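Local coordinates for protein endo-beta-1,4-glucanase (Bacillus licheniformis, PDB 2JEN) that hydrolyses beta-1,4-glucan chains, xyloglucan among them, as a family 12 glycoside hydrolase of plant cell wall polysaccharide, at residues A30-N34 with P35-L39; Y66-S69 with D70-G74; N214-D217 with F218-Y221. The protein carries 1 engineered substitution. All blocks are in the same frame, centred on the assembly; numbering follows the deposited sequence. Where two conformers were deposited one is given.

The chain meets contact 1 first. There the chain leaves strand 30-32, outermost in its sheet within this chain, and a beta turn leads it into strand 38-41 of the other sheet. Contact 2 follows, closing the hairpin of strands 62-67 and 72-79 in the same sheet as strand 30-32. Contacts 1 and 2 touch: Ala30 O lies 2.9 Å from His67 N, a probable hydrogen bond. Contact 3 comes late, where strand 210-214, the other outermost strand of the first sheet, runs into helix 215-225. Its centre is about 32 Å from that of contact 1 and about 28 Å from that of contact 2. The three follow in series, with no nesting or crossing.

Contact 1. Residues A30-N34 with P35-L39; sequences ASSSN and PSDKL. With XYS (alpha-D-xylopyranose), chain B; SO4 (sulfate ion), chain G.
Asp37 turns back over the bend and grips the backbone of Asn34: its OD2 accepts from Asn34 N at 2.9 Å. The approach is steep, 62° out of the carboxylate plane. In the conformer given, Ser32 OG comes to 2.5 Å from the same OD2, on the opposite face, so the exact length of that bond is doubtful. Ser32 OG also bonds to Ser31 of the second subunit. Asp37 CG stands anti to its own carbonyl carbon (chi1 -70°), which turns the carboxylate back to the Asn34 amide. Ser59 of the third subunit is a further partner of OD2. The Asn34 and Asp37 side chains pass with amide and carboxylate planes 75° apart. The side-chain amide bonds to Gly60, Ser59 and Trp61 of the third subunit. Asn34 O takes the bond from Asp37 N at 3.2 Å, which closes a type II turn with Pro35 and Ser36 at its corners.

Further from the turn, Leu39 sets CD1 against Ala30 O at 3.7 Å. Its other methyl, CD2, meets Ala30 CB at 4.1 Å. Ser36 points away from residues 30-34, and its OG hydrogen-bonds to O4 of the bound xylose at 2.8 Å. Lys38 runs out extended, and its NZ bonds to O4 of a sulfate, probably from the crystallisation liquor, at 3.0 Å. Gln57 of the third subunit also holds this sulfate. The arrangement is a type II beta turn held by an aspartate side chain. It carries the chain from strand 30-32 to strand 38-41 and places Ser36 in the glycan pocket.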
loop_
_atom_site.group_PDB
_atom_site.type_symbol
_atom_site.label_atom_id
_atom_site.label_comp_id
_atom_site.label_asym_id
_atom_site.label_seq_id
_atom_site.Cartn_x
_atom_site.Cartn_y
_atom_site.Cartn_z
ATOM N N ALA A 30 -11.537 -12.250 -6.499
ATOM C CA ALA A 30 -10.531 -11.320 -6.976
ATOM C C ALA A 30 -10.889 -9.883 -6.637
ATOM O O ALA A 30 -12.063 -9.572 -6.410
ATOM C CB ALA A 30 -10.276 -11.478 -8.461
ATOM N N SER A 31 -9.873 -9.017 -6.579
ATOM C CA SER A 31 -10.021 -7.605 -6.237
ATOM C C SER A 31 -8.921 -6.721 -6.864
ATOM O O SER A 31 -7.713 -6.936 -6.661
ATOM C CB SER A 31 -10.090 -7.417 -4.728
ATOM O OG SER A 31 -8.882 -7.760 -4.096
ATOM N N SER A 32 -9.335 -5.738 -7.655
ATOM C CA SER A 32 -8.403 -5.023 -8.500
ATOM C C SER A 32 -8.523 -3.525 -8.266
ATOM O O SER A 32 -9.593 -3.057 -7.859
ATOM C CB SER A 32 -8.625 -5.419 -9.962
ATOM O OG SER A 32 -7.493 -5.160 -10.774
ATOM N N SER A 33 -7.450 -2.769 -8.540
ATOM C CA SER A 33 -7.393 -1.398 -8.072
ATOM C C SER A 33 -6.883 -0.364 -9.057
ATOM O O SER A 33 -6.836 0.818 -8.719
ATOM C CB SER A 33 -6.569 -1.320 -6.802
ATOM O OG SER A 33 -7.105 -2.181 -5.805
ATOM N N ASN A 34 -6.530 -0.747 -10.273
ATOM C CA ASN A 34 -6.057 0.226 -11.246
ATOM C C ASN A 34 -7.206 0.801 -12.068
ATOM O O ASN A 34 -8.261 0.184 -12.219
ATOM C CB ASN A 34 -4.974 -0.352 -12.180
ATOM C CG ASN A 34 -3.673 -0.684 -11.485
ATOM O OD1 ASN A 34 -3.366 -1.838 -11.344
ATOM N ND2 ASN A 34 -2.946 0.277 -11.016
ATOM N N PRO A 35 -6.975 2.003 -12.644
ATOM C CA PRO A 35 -8.020 2.626 -13.436
ATOM C C PRO A 35 -8.482 1.715 -14.565
ATOM O O PRO A 35 -7.668 1.134 -15.277
ATOM C CB PRO A 35 -7.342 3.877 -13.993
ATOM C CG PRO A 35 -6.287 4.220 -12.947
ATOM C CD PRO A 35 -5.783 2.851 -12.523
ATOM N N SER A 36 -9.795 1.637 -14.754
ATOM C CA SER A 36 -10.435 0.905 -15.855
ATOM C C SER A 36 -10.256 -0.594 -15.785
ATOM O O SER A 36 -10.610 -1.298 -16.725
ATOM C CB SER A 36 -9.986 1.445 -17.206
ATOM O OG SER A 36 -10.345 2.800 -17.337
ATOM N N ASP A 37 -9.788 -1.124 -14.650
ATOM C CA ASP A 37 -9.793 -2.582 -14.471
ATOM C C ASP A 37 -11.200 -3.157 -14.588
ATOM O O ASP A 37 -12.186 -2.496 -14.265
ATOM C CB ASP A 37 -9.154 -2.986 -13.152
ATOM C CG ASP A 37 -7.635 -2.772 -13.103
ATOM O OD1 ASP A 37 -7.018 -2.432 -14.132
ATOM O OD2 ASP A 37 -7.051 -3.006 -12.007
ATOM N N LYS A 38 -11.269 -4.424 -15.023
ATOM C CA LYS A 38 -12.533 -5.106 -15.234
ATOM C C LYS A 38 -12.495 -6.488 -14.622
ATOM O O LYS A 38 -11.552 -7.252 -14.863
ATOM C CB LYS A 38 -12.845 -5.226 -16.720
ATOM C CG LYS A 38 -12.997 -3.876 -17.426
ATOM C CD LYS A 38 -13.228 -3.969 -18.930
ATOM C CE LYS A 38 -13.440 -2.582 -19.518
ATOM N NZ LYS A 38 -13.623 -2.612 -20.976
ATOM N N LEU A 39 -13.521 -6.804 -13.841
ATOM C CA LEU A 39 -13.747 -8.133 -13.333
ATOM C C LEU A 39 -15.018 -8.698 -13.946
ATOM O O LEU A 39 -16.147 -8.350 -13.561
ATOM C CB LEU A 39 -13.843 -8.189 -11.799
ATOM C CG LEU A 39 -12.570 -7.802 -11.045
ATOM C CD1 LEU A 39 -12.801 -7.706 -9.547
ATOM C CD2 LEU A 39 -11.429 -8.797 -11.332
HETATM C C1 XYS B . -12.722 6.722 -19.266
HETATM C C2 XYS B . -11.320 7.011 -18.741
HETATM C C3 XYS B . -10.871 5.953 -17.725
HETATM C C4 XYS B . -12.023 5.702 -16.745
HETATM C C5 XYS B . -13.375 5.408 -17.411
HETATM O O2 XYS B . -10.404 7.012 -19.848
HETATM O O3 XYS B . -9.677 6.289 -16.987
HETATM O O4 XYS B . -11.661 4.706 -15.825
HETATM O O5 XYS B . -13.666 6.441 -18.285
HETATM S S SO4 G . -9.919 -3.198 -21.911
HETATM O O1 SO4 G . -9.132 -2.727 -20.791
HETATM O O2 SO4 G . -10.088 -2.221 -22.985
HETATM O O3 SO4 G . -8.939 -4.179 -22.426
HETATM O O4 SO4 G . -11.096 -4.024 -21.664
#

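Contact 2. Residues Y66-S69 with D70-G74; sequences YHNS and DSDMG
Tyr66 lays its ring over the backbone of Met73 and Gly74. At CB, CG lies between the backbone N and the carbonyl carbon (chi1 73°), which folds the ring across the partner strand. CD1 and CE1 lie against Gly74 C, CE1 at 3.3 Å. Along the other edge of the ring, over the same face, CD2 lies near Met73 CA and CE2 meets Met73 C at 3.6 Å. CZ lies near Gly74 N, which sits over the ring centre, and Gly74 CA makes a CH-pi contact 4.0 Å from the centroid. The tip, OH, hydrogen-bonds to Asn252. Replacing Tyr66 by an alanine is likely to strip Gly74 of its aromatic cover and leave Asn252 without its hydroxyl partner.

His67 NE2 donates in its ring plane to the anti lone pair of Asp70 OD1, 2.8 Å away; Lys42 salt-bridges the other oxygen. Asn68 N and Ser69 N both bond to Asp72 O, a classic beta bulge. Asn68 ND2 hydrogen-bonds to Asp72 OD2 at 3.0 Å, from above the carboxylate plane; both side chains also bond to the fourth subunit. Strand 62-67 lies beside strand 30-32, and strand 72-79 beside strand 247-260, where Met73 packs on Ile253 and Trp256.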
loop_
_atom_site.group_PDB
_atom_site.type_symbol
_atom_site.label_atom_id
_atom_site.label_comp_id
_atom_site.label_asym_id
_atom_site.label_seq_id
_atom_site.Cartn_x
_atom_site.Cartn_y
_atom_site.Cartn_z
ATOM N N TYR A 66 -14.220 -5.550 -6.296
ATOM C CA TYR A 66 -14.050 -6.942 -5.879
ATOM C C TYR A 66 -15.236 -7.803 -6.230
ATOM O O TYR A 66 -16.375 -7.354 -6.317
ATOM C CB TYR A 66 -13.776 -7.029 -4.373
ATOM C CG TYR A 66 -14.977 -6.764 -3.468
ATOM C CD1 TYR A 66 -15.309 -5.493 -3.036
ATOM C CD2 TYR A 66 -15.754 -7.807 -3.042
ATOM C CE1 TYR A 66 -16.380 -5.289 -2.203
ATOM C CE2 TYR A 66 -16.839 -7.621 -2.207
ATOM C CZ TYR A 66 -17.152 -6.346 -1.807
ATOM O OH TYR A 66 -18.194 -6.162 -0.895
ATOM N N HIS A 67 -14.923 -9.086 -6.419
ATOM C CA HIS A 67 -15.928 -10.114 -6.667
ATOM C C HIS A 67 -15.565 -11.328 -5.873
ATOM O O HIS A 67 -14.534 -11.940 -6.151
ATOM C CB HIS A 67 -15.960 -10.453 -8.168
ATOM C CG HIS A 67 -16.949 -11.510 -8.560
ATOM N ND1 HIS A 67 -16.630 -12.851 -8.549
ATOM C CD2 HIS A 67 -18.230 -11.426 -8.984
ATOM C CE1 HIS A 67 -17.689 -13.545 -8.931
ATOM N NE2 HIS A 67 -18.674 -12.706 -9.217
ATOM N N ASN A 68 -16.381 -11.674 -4.881
ATOM C CA ASN A 68 -16.228 -12.941 -4.152
ATOM C C ASN A 68 -17.111 -14.031 -4.773
ATOM O O ASN A 68 -16.681 -15.159 -4.935
ATOM C CB ASN A 68 -16.550 -12.764 -2.674
ATOM C CG ASN A 68 -15.668 -11.756 -1.987
ATOM O OD1 ASN A 68 -14.481 -11.607 -2.343
ATOM N ND2 ASN A 68 -16.230 -11.051 -1.008
ATOM N N SER A 69 -18.341 -13.670 -5.083
ATOM C CA SER A 69 -19.268 -14.505 -5.835
ATOM C C SER A 69 -20.239 -13.578 -6.569
ATOM O O SER A 69 -20.274 -12.364 -6.312
ATOM C CB SER A 69 -20.069 -15.400 -4.904
ATOM O OG SER A 69 -21.048 -14.657 -4.225
ATOM N N ASP A 70 -21.147 -14.171 -7.340
ATOM C CA ASP A 70 -22.137 -13.374 -8.021
ATOM C C ASP A 70 -23.192 -12.765 -7.085
ATOM O O ASP A 70 -24.031 -11.951 -7.531
ATOM C CB ASP A 70 -22.828 -14.183 -9.106
ATOM C CG ASP A 70 -21.914 -14.651 -10.214
ATOM O OD1 ASP A 70 -20.745 -14.242 -10.327
ATOM O OD2 ASP A 70 -22.416 -15.490 -11.017
ATOM N N SER A 71 -23.187 -13.179 -5.825
ATOM C CA SER A 71 -24.036 -12.574 -4.797
ATOM C C SER A 71 -23.240 -11.900 -3.673
ATOM O O SER A 71 -23.778 -11.652 -2.617
ATOM C CB SER A 71 -24.993 -13.615 -4.205
ATOM O OG SER A 71 -24.282 -14.599 -3.484
ATOM N N ASP A 72 -21.974 -11.584 -3.934
ATOM C CA ASP A 72 -21.121 -10.956 -2.928
ATOM C C ASP A 72 -19.987 -10.263 -3.663
ATOM O O ASP A 72 -18.909 -10.815 -3.879
ATOM C CB ASP A 72 -20.598 -12.019 -1.945
ATOM C CG ASP A 72 -19.844 -11.420 -0.776
ATOM O OD1 ASP A 72 -20.188 -10.278 -0.345
ATOM O OD2 ASP A 72 -18.934 -12.122 -0.228
ATOM N N MET A 73 -20.214 -9.011 -3.987
ATOM C CA MET A 73 -19.310 -8.236 -4.833
ATOM C C MET A 73 -19.511 -6.776 -4.534
ATOM O O MET A 73 -20.529 -6.418 -3.894
ATOM C CB MET A 73 -19.544 -8.546 -6.307
ATOM C CG MET A 73 -20.908 -8.183 -6.798
ATOM S SD MET A 73 -21.190 -8.666 -8.517
ATOM C CE MET A 73 -22.989 -8.725 -8.590
ATOM N N GLY A 74 -18.616 -5.919 -5.004
ATOM C CA GLY A 74 -18.781 -4.506 -4.698
ATOM C C GLY A 74 -17.505 -3.741 -4.945
ATOM O O GLY A 74 -16.689 -4.124 -5.798
#

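Contact 3. Residues N214-D217 with F218-Y221; sequences NIRD and FTNY
The Phe218 ring meets Asn214 O at its edge, in the ring plane, with CD1 3.5 Å from that oxygen. Ile215 O also lies near the ring edge. Phe202 and Trp182 each meet this ring edge-to-face, and Ile158 and Ile177 pack on the side chain. Arg216 and Asn220 carry the next flat groups. They lie side by side and point the same way, with guanidinium and amide planes only 20° apart. It is the aliphatic CG of Arg216 that touches the amide, 3.8 Å from Asn220 ND2. Arg216 bends at chi3 (76°), and its NH1 turns to Gln115 O. Asn220 OD1 bonds to Lys231.

These are the first two turns of helix 215-225, with Asn214 as its N-cap. Asn214 OD1 accepts from Arg216 N at 3.0 Å, a capping bond met from above the carbonyl plane. Ile118 N bonds to the same oxygen, while Asn214 ND2 bonds to Asn117. Strand 210-214 leads directly into the helix.

Beyond the cap the backbone bonds of the helix follow. Thr219 N bonds to Ile215 O at 3.0 Å, and Asn220 N to Arg216 O at 2.9 Å. Tyr221 N bonds to Asp217 O at 3.2 Å. The methyl groups Ile215 CG2 and Thr219 CG2 meet at 4.2 Å. Ile215 also packs on Ile118 and Ile158, and Thr219 on Ile156 and Leu112. Tyr221 leads away from the turn, and its OH bonds to Glu173.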
loop_
_atom_site.group_PDB
_atom_site.type_symbol
_atom_site.label_atom_id
_atom_site.label_comp_id
_atom_site.label_asym_id
_atom_site.label_seq_id
_atom_site.Cartn_x
_atom_site.Cartn_y
_atom_site.Cartn_z
ATOM N N ASN A 214 -38.368 -2.423 -14.476
ATOM C CA ASN A 214 -38.365 -2.692 -15.897
ATOM C C ASN A 214 -38.012 -1.391 -16.595
ATOM O O ASN A 214 -38.755 -0.400 -16.509
ATOM C CB ASN A 214 -39.744 -3.160 -16.358
ATOM C CG ASN A 214 -39.779 -3.566 -17.796
ATOM O OD1 ASN A 214 -38.855 -3.360 -18.575
ATOM N ND2 ASN A 214 -40.932 -4.129 -18.206
ATOM N N ILE A 215 -36.838 -1.345 -17.215
ATOM C CA ILE A 215 -36.380 -0.101 -17.865
ATOM C C ILE A 215 -37.398 0.387 -18.905
ATOM O O ILE A 215 -37.539 1.593 -19.138
ATOM C CB ILE A 215 -34.970 -0.260 -18.462
ATOM C CG1 ILE A 215 -33.947 -0.656 -17.400
ATOM C CG2 ILE A 215 -34.516 1.008 -19.171
ATOM C CD1 ILE A 215 -34.016 0.131 -16.161
ATOM N N ARG A 216 -38.137 -0.547 -19.493
ATOM C CA ARG A 216 -39.150 -0.169 -20.475
ATOM C C ARG A 216 -40.209 0.746 -19.887
ATOM O O ARG A 216 -40.796 1.569 -20.612
ATOM C CB ARG A 216 -39.783 -1.429 -21.055
ATOM C CG ARG A 216 -40.670 -1.152 -22.286
ATOM C CD ARG A 216 -41.318 -2.408 -22.810
ATOM N NE ARG A 216 -42.402 -2.758 -21.936
ATOM C CZ ARG A 216 -43.224 -3.793 -22.117
ATOM N NH1 ARG A 216 -43.039 -4.634 -23.112
ATOM N NH2 ARG A 216 -44.188 -4.006 -21.249
ATOM N N ASP A 217 -40.507 0.623 -18.604
ATOM C CA ASP A 217 -41.466 1.546 -17.990
ATOM C C ASP A 217 -40.948 2.988 -18.063
ATOM O O ASP A 217 -41.732 3.941 -18.203
ATOM C CB ASP A 217 -41.692 1.198 -16.522
ATOM C CG ASP A 217 -42.342 -0.162 -16.282
ATOM O OD1 ASP A 217 -42.913 -0.732 -17.229
ATOM O OD2 ASP A 217 -42.357 -0.577 -15.094
ATOM N N PHE A 218 -39.643 3.166 -17.887
ATOM C CA PHE A 218 -39.026 4.489 -17.890
ATOM C C PHE A 218 -38.882 5.026 -19.314
ATOM O O PHE A 218 -39.188 6.211 -19.579
ATOM C CB PHE A 218 -37.670 4.423 -17.161
ATOM C CG PHE A 218 -37.817 4.105 -15.718
ATOM C CD1 PHE A 218 -37.987 2.794 -15.301
ATOM C CD2 PHE A 218 -37.848 5.121 -14.750
ATOM C CE1 PHE A 218 -38.199 2.497 -13.952
ATOM C CE2 PHE A 218 -38.036 4.834 -13.443
ATOM C CZ PHE A 218 -38.203 3.492 -13.025
ATOM N N THR A 219 -38.455 4.202 -20.261
ATOM C CA THR A 219 -38.349 4.667 -21.643
ATOM C C THR A 219 -39.749 4.944 -22.232
ATOM O O THR A 219 -39.890 5.874 -23.008
ATOM C CB THR A 219 -37.543 3.690 -22.515
ATOM O OG1 THR A 219 -38.134 2.370 -22.501
ATOM C CG2 THR A 219 -36.092 3.610 -22.025
ATOM N N ASN A 220 -40.755 4.144 -21.867
ATOM C CA ASN A 220 -42.139 4.459 -22.309
ATOM C C ASN A 220 -42.622 5.790 -21.763
ATOM O O ASN A 220 -43.297 6.550 -22.467
ATOM C CB ASN A 220 -43.101 3.360 -21.880
ATOM C CG ASN A 220 -43.092 2.171 -22.821
ATOM O OD1 ASN A 220 -42.506 2.208 -23.923
ATOM N ND2 ASN A 220 -43.763 1.096 -22.384
ATOM N N TYR A 221 -42.304 6.116 -20.513
ATOM C CA TYR A 221 -42.650 7.441 -19.973
ATOM C C TYR A 221 -41.973 8.505 -20.807
ATOM O O TYR A 221 -42.615 9.451 -21.241
ATOM C CB TYR A 221 -42.302 7.548 -18.489
ATOM C CG TYR A 221 -42.195 8.947 -17.952
ATOM C CD1 TYR A 221 -43.334 9.653 -17.555
ATOM C CD2 TYR A 221 -40.972 9.606 -17.842
ATOM C CE1 TYR A 221 -43.226 10.928 -16.988
ATOM C CE2 TYR A 221 -40.859 10.842 -17.293
ATOM C CZ TYR A 221 -41.981 11.518 -16.888
ATOM O OH TYR A 221 -41.817 12.762 -16.361
#